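Local coordinates for protein alpha-toxin (Clostridium novyi, PDB 2VK9) that is a large clostridial toxin whose N-terminal catalytic region belongs to the GT-A glycosyltransferase fold family, at residues A[250-255]-A[407-412]; A[326-331]-A[515-520]; A[141-146]-A[206-211]. All blocks are in the same frame, centred on the assembly; numbering follows the deposited sequence.

Interaction 1 (A[250-255]-A[407-412]); sequences KSYYYQ and NRYEIL
The ring of Tyr-252 overlaps the ring and CB of Tyr-409 in an offset stack, with centroids 4.6 Å apart and planes inclined by 19°. The two side chains slide past one another in opposite directions, and each places its own CB over the face of the other. Tyr-409 CB lies 3.6 Å from the Tyr-252 centroid, whereas Tyr-252 CB sits nearer the rim of the Tyr-409 ring, giving a CH-pi contact in each direction within the stack. Beyond the overlap, Tyr-252 OH donates a 2.6 Å hydrogen bond to Glu-410 OE2, meeting the carboxylate on its anti side. A bend at chi2 (-43°) turns CD of Glu-410 toward the phenol; OE2 lies at the edge of the Tyr-252 ring. At the edge of the Tyr-409 ring, Gln-255 brings NE2 to 3.5 Å from CE1; this amide is held on both ends, OE1 by Asn-413 and NE2 by Tyr-459, while Tyr-409 OH bonds to Glu-256. The segments of helices 247-259 and 396-422 run at 62° to each other, with 11.4 Å between their axes. Ile-269 of helix 263-278 touches both tyrosines, so a third helix packs against the pair.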
loop_
_atom_site.group_PDB
_atom_site.type_symbol
_atom_site.label_atom_id
_atom_site.label_comp_id
_atom_site.label_asym_id
_atom_site.label_seq_id
_atom_site.Cartn_x
_atom_site.Cartn_y
_atom_site.Cartn_z
ATOM N N LYS A 250 -15.321 0.052 -5.850
ATOM C CA LYS A 250 -15.532 0.671 -7.143
ATOM C C LYS A 250 -15.679 2.193 -7.026
ATOM O O LYS A 250 -15.156 2.925 -7.856
ATOM C CB LYS A 250 -16.747 0.048 -7.817
ATOM C CG LYS A 250 -16.933 0.387 -9.282
ATOM C CD LYS A 250 -18.197 -0.289 -9.791
ATOM C CE LYS A 250 -18.671 0.325 -11.085
ATOM N NZ LYS A 250 -20.051 -0.124 -11.376
ATOM N N SER A 251 -16.372 2.663 -5.987
ATOM C CA SER A 251 -16.536 4.098 -5.755
ATOM C C SER A 251 -15.224 4.770 -5.451
ATOM O O SER A 251 -14.944 5.855 -5.961
ATOM C CB SER A 251 -17.449 4.354 -4.571
ATOM O OG SER A 251 -18.745 3.931 -4.874
ATOM N N TYR A 252 -14.433 4.144 -4.585
ATOM C CA TYR A 252 -13.210 4.773 -4.135
ATOM C C TYR A 252 -12.204 4.815 -5.280
ATOM O O TYR A 252 -11.389 5.740 -5.367
ATOM C CB TYR A 252 -12.618 4.042 -2.940
ATOM C CG TYR A 252 -13.566 3.711 -1.810
ATOM C CD1 TYR A 252 -13.430 2.510 -1.113
ATOM C CD2 TYR A 252 -14.572 4.593 -1.414
ATOM C CE1 TYR A 252 -14.263 2.189 -0.064
ATOM C CE2 TYR A 252 -15.423 4.279 -0.357
ATOM C CZ TYR A 252 -15.257 3.073 0.316
ATOM O OH TYR A 252 -16.086 2.726 1.364
ATOM N N TYR A 253 -12.280 3.815 -6.158
ATOM C CA TYR A 253 -11.424 3.751 -7.336
ATOM C C TYR A 253 -11.628 4.976 -8.227
ATOM O O TYR A 253 -10.673 5.670 -8.554
ATOM C CB TYR A 253 -11.649 2.439 -8.108
ATOM C CG TYR A 253 -10.870 2.337 -9.401
ATOM C CD1 TYR A 253 -9.504 2.033 -9.398
ATOM C CD2 TYR A 253 -11.496 2.546 -10.625
ATOM C CE1 TYR A 253 -8.779 1.940 -10.589
ATOM C CE2 TYR A 253 -10.780 2.449 -11.823
ATOM C CZ TYR A 253 -9.426 2.156 -11.791
ATOM O OH TYR A 253 -8.741 2.075 -12.970
ATOM N N TYR A 254 -12.876 5.252 -8.586
ATOM C CA TYR A 254 -13.181 6.400 -9.436
ATOM C C TYR A 254 -12.954 7.736 -8.745
ATOM O O TYR A 254 -12.653 8.733 -9.409
ATOM C CB TYR A 254 -14.581 6.294 -10.030
ATOM C CG TYR A 254 -14.664 5.200 -11.068
ATOM C CD1 TYR A 254 -15.357 4.018 -10.807
ATOM C CD2 TYR A 254 -14.013 5.326 -12.298
ATOM C CE1 TYR A 254 -15.422 2.998 -11.749
ATOM C CE2 TYR A 254 -14.069 4.315 -13.243
ATOM C CZ TYR A 254 -14.781 3.154 -12.963
ATOM O OH TYR A 254 -14.854 2.149 -13.895
ATOM N N GLN A 255 -13.068 7.736 -7.416
ATOM C CA GLN A 255 -12.762 8.892 -6.600
ATOM C C GLN A 255 -11.284 9.255 -6.722
ATOM O O GLN A 255 -10.925 10.418 -6.891
ATOM C CB GLN A 255 -13.117 8.598 -5.150
ATOM C CG GLN A 255 -12.840 9.744 -4.195
ATOM C CD GLN A 255 -13.167 9.398 -2.766
ATOM O OE1 GLN A 255 -14.260 8.911 -2.467
ATOM N NE2 GLN A 255 -12.221 9.656 -1.864
ATOM N N ASN A 407 -13.667 1.347 6.010
ATOM C CA ASN A 407 -13.831 2.154 7.212
ATOM C C ASN A 407 -13.187 3.534 7.093
ATOM O O ASN A 407 -13.818 4.543 7.391
ATOM C CB ASN A 407 -13.264 1.413 8.422
ATOM C CG ASN A 407 -13.463 2.170 9.712
ATOM O OD1 ASN A 407 -14.589 2.357 10.168
ATOM N ND2 ASN A 407 -12.366 2.606 10.311
ATOM N N ARG A 408 -11.935 3.566 6.650
ATOM C CA ARG A 408 -11.199 4.814 6.519
ATOM C C ARG A 408 -11.761 5.726 5.444
ATOM O O ARG A 408 -11.745 6.945 5.599
ATOM C CB ARG A 408 -9.730 4.534 6.253
ATOM C CG ARG A 408 -9.035 4.041 7.477
ATOM C CD ARG A 408 -7.827 3.256 7.138
ATOM N NE ARG A 408 -7.327 2.580 8.326
ATOM C CZ ARG A 408 -6.246 2.947 9.003
ATOM N NH1 ARG A 408 -5.518 3.987 8.603
ATOM N NH2 ARG A 408 -5.892 2.257 10.075
ATOM N N TYR A 409 -12.258 5.134 4.362
ATOM C CA TYR A 409 -12.826 5.910 3.273
ATOM C C TYR A 409 -14.189 6.474 3.634
ATOM O O TYR A 409 -14.482 7.619 3.305
ATOM C CB TYR A 409 -12.868 5.111 1.960
ATOM C CG TYR A 409 -11.675 5.396 1.069
ATOM C CD1 TYR A 409 -11.696 6.466 0.165
ATOM C CD2 TYR A 409 -10.512 4.622 1.151
ATOM C CE1 TYR A 409 -10.595 6.753 -0.641
ATOM C CE2 TYR A 409 -9.409 4.898 0.349
ATOM C CZ TYR A 409 -9.463 5.966 -0.545
ATOM O OH TYR A 409 -8.380 6.238 -1.338
ATOM N N GLU A 410 -15.009 5.681 4.327
ATOM C CA GLU A 410 -16.338 6.141 4.739
ATOM C C GLU A 410 -16.255 7.326 5.700
ATOM O O GLU A 410 -16.960 8.318 5.525
ATOM C CB GLU A 410 -17.179 5.005 5.323
ATOM C CG GLU A 410 -17.751 4.027 4.278
ATOM C CD GLU A 410 -18.321 4.714 3.015
ATOM O OE1 GLU A 410 -19.437 5.289 3.084
ATOM O OE2 GLU A 410 -17.655 4.668 1.947
ATOM N N ILE A 411 -15.365 7.219 6.685
ATOM C CA ILE A 411 -15.068 8.315 7.602
ATOM C C ILE A 411 -14.674 9.578 6.828
ATOM O O ILE A 411 -15.267 10.644 7.042
ATOM C CB ILE A 411 -13.982 7.913 8.641
ATOM C CG1 ILE A 411 -14.569 6.940 9.676
ATOM C CG2 ILE A 411 -13.397 9.136 9.345
ATOM C CD1 ILE A 411 -13.523 6.145 10.463
ATOM N N LEU A 412 -13.698 9.450 5.921
ATOM C CA LEU A 412 -13.217 10.571 5.103
ATOM C C LEU A 412 -14.312 11.193 4.241
ATOM O O LEU A 412 -14.515 12.403 4.261
ATOM C CB LEU A 412 -12.049 10.127 4.217
ATOM C CG LEU A 412 -11.550 11.075 3.114
ATOM C CD1 LEU A 412 -10.592 12.116 3.659
ATOM C CD2 LEU A 412 -10.876 10.284 2.001
#

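Interaction 2 (A[326-331]-A[515-520]); sequences NNYPYK and SKTHDE
Tyr-328 and His-518 form the nearest backbone pair, their CA atoms 8.2 Å apart, where the irregular segment 326-331 meets the start of helix 518-523. Residues 515-517 are still loop, with an inverse gamma turn centred on Lys-516, and Thr-517 takes the N-cap position. Its OG1 accepts a weak capping bond from Glu-520 N and is also hydrogen-bonded to Asp-286 O. In segment 326-331, an inverse gamma turn centred on Tyr-330 runs from Pro-329 to Lys-331.

Tyr-328 and His-518 reach toward each other tip to tip and lay their rings in an offset stack. The planes are almost parallel, at 3°, and the centroids lie 3.7 Å apart. His-518 CE1 sits over the centre of the tyrosine ring, and Tyr-328 CZ over that of the imidazole. At the outer end of the overlap, Tyr-328 OH accepts a hydrogen bond from His-518 N at 3.1 Å, with an N-H...O angle of 153°. With CG anti to the carbonyl carbon (chi1 -61°), the histidine ring starts beside that backbone N, and the residue engages the tyrosine through both. Lys-331 CB covers the opposite imidazole face, 4.2 Å from His-518 NE2, while Pro-329 O lies at the imidazole edge, near its plane. The NE2 atom also has a hydrogen-bonding partner in Glu-316, which probably helps to set the rotation of the imidazole.

The contact fastens the loop between helices 307-321 and 338-349 to the N-terminal end of helix 518-523; Phe-315 of helix 307-321 meets Tyr-328 edge-to-face, and Tyr-116 of helix 111-123 touches Tyr-328, Thr-517 and His-518.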
loop_
_atom_site.group_PDB
_atom_site.type_symbol
_atom_site.label_atom_id
_atom_site.label_comp_id
_atom_site.label_asym_id
_atom_site.label_seq_id
_atom_site.Cartn_x
_atom_site.Cartn_y
_atom_site.Cartn_z
ATOM N N ASN A 326 17.759 -6.460 -21.903
ATOM C CA ASN A 326 18.527 -5.698 -22.875
ATOM C C ASN A 326 18.882 -4.282 -22.451
ATOM O O ASN A 326 19.777 -3.660 -23.024
ATOM C CB ASN A 326 17.808 -5.683 -24.214
ATOM C CG ASN A 326 18.219 -6.832 -25.091
ATOM O OD1 ASN A 326 19.385 -7.255 -25.075
ATOM N ND2 ASN A 326 17.270 -7.350 -25.874
ATOM N N ASN A 327 18.193 -3.776 -21.439
ATOM C CA ASN A 327 18.315 -2.380 -21.085
ATOM C C ASN A 327 18.474 -2.238 -19.586
ATOM O O ASN A 327 17.656 -1.613 -18.915
ATOM C CB ASN A 327 17.089 -1.614 -21.602
ATOM C CG ASN A 327 17.276 -0.104 -21.588
ATOM O OD1 ASN A 327 18.387 0.398 -21.407
ATOM N ND2 ASN A 327 16.178 0.627 -21.776
ATOM N N TYR A 328 19.528 -2.845 -19.058
ATOM C CA TYR A 328 19.827 -2.727 -17.641
ATOM C C TYR A 328 21.310 -2.429 -17.463
ATOM O O TYR A 328 22.105 -3.343 -17.220
ATOM C CB TYR A 328 19.408 -4.001 -16.908
ATOM C CG TYR A 328 19.034 -3.791 -15.460
ATOM C CD1 TYR A 328 19.931 -4.103 -14.441
ATOM C CD2 TYR A 328 17.785 -3.289 -15.107
ATOM C CE1 TYR A 328 19.595 -3.921 -13.107
ATOM C CE2 TYR A 328 17.440 -3.100 -13.779
ATOM C CZ TYR A 328 18.351 -3.420 -12.785
ATOM O OH TYR A 328 18.028 -3.245 -11.465
ATOM N N PRO A 329 21.688 -1.141 -17.611
ATOM C CA PRO A 329 23.084 -0.679 -17.526
ATOM C C PRO A 329 23.736 -0.893 -16.153
ATOM O O PRO A 329 23.031 -1.040 -15.151
ATOM C CB PRO A 329 22.978 0.817 -17.839
ATOM C CG PRO A 329 21.569 1.175 -17.576
ATOM C CD PRO A 329 20.765 -0.028 -17.902
ATOM N N TYR A 330 25.069 -0.916 -16.116
ATOM C CA TYR A 330 25.821 -1.025 -14.859
ATOM C C TYR A 330 25.848 0.304 -14.099
ATOM O O TYR A 330 26.919 0.832 -13.804
ATOM C CB TYR A 330 27.253 -1.479 -15.130
ATOM C CG TYR A 330 27.418 -2.955 -15.376
ATOM C CD1 TYR A 330 27.558 -3.453 -16.664
ATOM C CD2 TYR A 330 27.456 -3.858 -14.313
ATOM C CE1 TYR A 330 27.725 -4.818 -16.890
ATOM C CE2 TYR A 330 27.621 -5.221 -14.524
ATOM C CZ TYR A 330 27.752 -5.696 -15.814
ATOM O OH TYR A 330 27.910 -7.045 -16.031
ATOM N N LYS A 331 24.673 0.841 -13.786
ATOM C CA LYS A 331 24.560 2.136 -13.116
ATOM C C LYS A 331 25.166 2.135 -11.698
ATOM O O LYS A 331 25.717 3.141 -11.250
ATOM C CB LYS A 331 23.094 2.620 -13.112
ATOM C CG LYS A 331 22.787 3.735 -12.114
ATOM C CD LYS A 331 21.559 4.554 -12.482
ATOM C CE LYS A 331 21.298 5.632 -11.415
ATOM N NZ LYS A 331 20.382 6.728 -11.870
ATOM N N SER A 515 14.044 -6.112 -4.462
ATOM C CA SER A 515 13.589 -4.714 -4.471
ATOM C C SER A 515 14.695 -3.688 -4.779
ATOM O O SER A 515 14.438 -2.483 -4.827
ATOM C CB SER A 515 12.893 -4.377 -3.144
ATOM O OG SER A 515 13.786 -4.503 -2.052
ATOM N N LYS A 516 15.920 -4.155 -4.991
ATOM C CA LYS A 516 17.027 -3.239 -5.240
ATOM C C LYS A 516 17.230 -3.056 -6.743
ATOM O O LYS A 516 18.250 -3.453 -7.316
ATOM C CB LYS A 516 18.310 -3.717 -4.547
ATOM C CG LYS A 516 18.154 -4.174 -3.091
ATOM C CD LYS A 516 17.411 -3.155 -2.221
ATOM C CE LYS A 516 17.568 -3.433 -0.725
ATOM N NZ LYS A 516 17.675 -4.881 -0.387
ATOM N N THR A 517 16.234 -2.457 -7.379
ATOM C CA THR A 517 16.215 -2.344 -8.827
ATOM C C THR A 517 16.253 -0.882 -9.215
ATOM O O THR A 517 15.880 -0.015 -8.424
ATOM C CB THR A 517 14.948 -2.969 -9.409
ATOM O OG1 THR A 517 13.814 -2.228 -8.959
ATOM C CG2 THR A 517 14.805 -4.402 -8.954
ATOM N N HIS A 518 16.690 -0.610 -10.437
ATOM C CA HIS A 518 16.784 0.759 -10.927
ATOM C C HIS A 518 15.476 1.524 -10.797
ATOM O O HIS A 518 15.460 2.632 -10.268
ATOM C CB HIS A 518 17.270 0.784 -12.376
ATOM C CG HIS A 518 18.623 0.184 -12.560
ATOM N ND1 HIS A 518 19.134 -0.128 -13.798
ATOM C CD2 HIS A 518 19.566 -0.181 -11.659
ATOM C CE1 HIS A 518 20.340 -0.646 -13.655
ATOM N NE2 HIS A 518 20.623 -0.695 -12.365
ATOM N N ASP A 519 14.381 0.929 -11.266
ATOM C CA ASP A 519 13.084 1.590 -11.223
ATOM C C ASP A 519 12.598 1.802 -9.787
ATOM O O ASP A 519 11.809 2.700 -9.530
ATOM C CB ASP A 519 12.045 0.826 -12.055
ATOM C CG ASP A 519 12.177 1.082 -13.559
ATOM O OD1 ASP A 519 13.315 1.192 -14.068
ATOM O OD2 ASP A 519 11.133 1.159 -14.244
ATOM N N GLU A 520 13.079 0.992 -8.852
ATOM C CA GLU A 520 12.698 1.161 -7.457
ATOM C C GLU A 520 13.420 2.330 -6.801
ATOM O O GLU A 520 12.833 3.058 -5.995
ATOM C CB GLU A 520 12.974 -0.103 -6.662
ATOM C CG GLU A 520 11.802 -0.527 -5.795
ATOM C CD GLU A 520 11.477 0.440 -4.675
ATOM O OE1 GLU A 520 10.373 1.031 -4.691
ATOM O OE2 GLU A 520 12.323 0.593 -3.772
#

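Interaction 3 (A[141-146]-A[206-211]); sequences NTLKTA and INFLSN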
loop_
_atom_site.group_PDB
_atom_site.type_symbol
_atom_site.label_atom_id
_atom_site.label_comp_id
_atom_site.label_asym_id
_atom_site.label_seq_id
_atom_site.Cartn_x
_atom_site.Cartn_y
_atom_site.Cartn_z
ATOM N N ASN A 141 -2.948 10.078 -16.304
ATOM C CA ASN A 141 -1.643 10.664 -16.155
ATOM C C ASN A 141 -1.493 11.974 -16.934
ATOM O O ASN A 141 -0.956 12.946 -16.409
ATOM C CB ASN A 141 -0.586 9.663 -16.583
ATOM C CG ASN A 141 0.798 10.211 -16.450
ATOM O OD1 ASN A 141 1.235 10.560 -15.355
ATOM N ND2 ASN A 141 1.504 10.307 -17.570
ATOM N N THR A 142 -1.963 11.997 -18.183
ATOM C CA THR A 142 -1.994 13.228 -18.981
ATOM C C THR A 142 -2.869 14.291 -18.318
ATOM O O THR A 142 -2.512 15.471 -18.308
ATOM C CB THR A 142 -2.451 12.960 -20.431
ATOM O OG1 THR A 142 -1.326 12.532 -21.196
ATOM C CG2 THR A 142 -3.029 14.211 -21.091
ATOM N N LEU A 143 -4.000 13.868 -17.759
ATOM C CA LEU A 143 -4.893 14.775 -17.046
ATOM C C LEU A 143 -4.222 15.409 -15.831
ATOM O O LEU A 143 -4.327 16.615 -15.643
ATOM C CB LEU A 143 -6.197 14.079 -16.630
ATOM C CG LEU A 143 -7.099 14.883 -15.684
ATOM C CD1 LEU A 143 -7.671 16.107 -16.371
ATOM C CD2 LEU A 143 -8.212 14.022 -15.106
ATOM N N LYS A 144 -3.545 14.605 -15.009
ATOM C CA LYS A 144 -2.862 15.132 -13.818
ATOM C C LYS A 144 -1.804 16.173 -14.184
ATOM O O LYS A 144 -1.760 17.253 -13.593
ATOM C CB LYS A 144 -2.222 14.016 -12.985
ATOM C CG LYS A 144 -1.734 14.497 -11.632
ATOM C CD LYS A 144 -0.900 13.465 -10.946
ATOM C CE LYS A 144 -0.320 14.016 -9.662
ATOM N NZ LYS A 144 0.746 13.115 -9.155
ATOM N N THR A 145 -0.958 15.827 -15.156
ATOM C CA THR A 145 0.026 16.744 -15.701
ATOM C C THR A 145 -0.660 18.039 -16.137
ATOM O O THR A 145 -0.245 19.128 -15.744
ATOM C CB THR A 145 0.799 16.113 -16.883
ATOM O OG1 THR A 145 1.561 14.998 -16.413
ATOM C CG2 THR A 145 1.745 17.133 -17.531
ATOM N N ALA A 146 -1.724 17.916 -16.923
ATOM C CA ALA A 146 -2.425 19.090 -17.413
ATOM C C ALA A 146 -2.854 19.980 -16.248
ATOM O O ALA A 146 -2.576 21.175 -16.260
ATOM C CB ALA A 146 -3.616 18.690 -18.274
ATOM N N ILE A 206 -11.056 13.789 -22.242
ATOM C CA ILE A 206 -10.949 14.441 -23.561
ATOM C C ILE A 206 -11.878 15.643 -23.644
ATOM O O ILE A 206 -11.517 16.677 -24.181
ATOM C CB ILE A 206 -11.213 13.455 -24.733
ATOM C CG1 ILE A 206 -10.086 12.436 -24.824
ATOM C CG2 ILE A 206 -11.316 14.188 -26.074
ATOM C CD1 ILE A 206 -10.341 11.327 -25.784
ATOM N N ASN A 207 -13.071 15.500 -23.087
ATOM C CA ASN A 207 -14.032 16.597 -23.039
ATOM C C ASN A 207 -13.490 17.768 -22.217
ATOM O O ASN A 207 -13.522 18.923 -22.657
ATOM C CB ASN A 207 -15.357 16.106 -22.457
ATOM C CG ASN A 207 -16.535 16.940 -22.904
ATOM O OD1 ASN A 207 -16.667 18.094 -22.514
ATOM N ND2 ASN A 207 -17.414 16.349 -23.713
ATOM N N PHE A 208 -12.969 17.441 -21.039
ATOM C CA PHE A 208 -12.479 18.424 -20.090
ATOM C C PHE A 208 -11.266 19.191 -20.615
ATOM O O PHE A 208 -11.216 20.414 -20.518
ATOM C CB PHE A 208 -12.140 17.725 -18.776
ATOM C CG PHE A 208 -11.569 18.633 -17.735
ATOM C CD1 PHE A 208 -12.386 19.546 -17.062
ATOM C CD2 PHE A 208 -10.217 18.559 -17.401
ATOM C CE1 PHE A 208 -11.863 20.391 -16.087
ATOM C CE2 PHE A 208 -9.677 19.392 -16.431
ATOM C CZ PHE A 208 -10.500 20.317 -15.772
ATOM N N LEU A 209 -10.303 18.473 -21.181
ATOM C CA LEU A 209 -9.082 19.102 -21.653
ATOM C C LEU A 209 -9.273 19.971 -22.892
ATOM O O LEU A 209 -8.547 20.939 -23.067
ATOM C CB LEU A 209 -7.984 18.069 -21.888
ATOM C CG LEU A 209 -7.474 17.363 -20.635
ATOM C CD1 LEU A 209 -6.314 16.459 -20.984
ATOM C CD2 LEU A 209 -7.069 18.350 -19.554
ATOM N N SER A 210 -10.234 19.639 -23.747
ATOM C CA SER A 210 -10.479 20.446 -24.950
ATOM C C SER A 210 -11.360 21.666 -24.679
ATOM O O SER A 210 -11.109 22.740 -25.216
ATOM C CB SER A 210 -11.118 19.613 -26.047
ATOM O OG SER A 210 -12.456 19.312 -25.710
ATOM N N ASN A 211 -12.395 21.497 -23.861
ATOM C CA ASN A 211 -13.269 22.619 -23.525
ATOM C C ASN A 211 -12.678 23.616 -22.526
ATOM O O ASN A 211 -12.969 24.801 -22.609
ATOM C CB ASN A 211 -14.646 22.136 -23.065
ATOM C CG ASN A 211 -15.423 21.454 -24.179
ATOM O OD1 ASN A 211 -15.870 22.096 -25.134
ATOM N ND2 ASN A 211 -15.587 20.145 -24.062
#
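Leu-209 projects toward helix 140-157 and divides its two methyls between neighbours there: CD1 lies 4.0 Å from Thr-142 CG2, and CD2 lies 3.7 Å from Ala-146 CB. Its CG stands anti to the carbonyl carbon, and chi2 (-175°) sets the two methyls. Leu-143 differs at both torsions, with CG anti to the backbone N and the methyls set by a chi2 of 67°. Its CD1 serves two partners: Leu-143 CD1 lies 3.9 Å from Leu-209 CD2 and 3.7 Å from Phe-208 CD2. The Leu-143 and Phe-208 side chains cross at about a right angle, the methyl meeting the CD2–CE2 side of the ring obliquely. Thr-142 presents its methyl to the leucine while its OG1 is hydrogen-bonded to Gln-223. No hydrogen bond links the two segments, and the contact is apolar packing between helices.

The segments run in roughly the same direction, 30° apart, with axes 11.0 Å from each other and the Leu-143 and Leu-209 CA atoms as the nearest pair. Helix 173-195 closes one flank through Leu-188, which touches both Leu-143 and Phe-208, and Tyr-215, in the loop ahead of helix 217-234, packs on Ala-146 and Leu-209.

From the N terminus, interaction 3 comes first: helix 140-157 follows strand 128-133, and 59 residues intervene between its segment and that of helix 201-213, closing a helical excursion before either other contact opens. Interaction 1 then opens at 250-255 and interaction 2 at 326-331; the first closes at 407-412 and the second at 515-520, so their spans cross. Interaction 1 joins a helix that precedes strands 280-283, 371-376 and 382-391 in the chain to one that follows them, whereas interaction 2 brings the chain's late part back to a mid-chain loop. These two lie on opposite sides of the chain's centre, about 35 Å between centres; none of the three touches another.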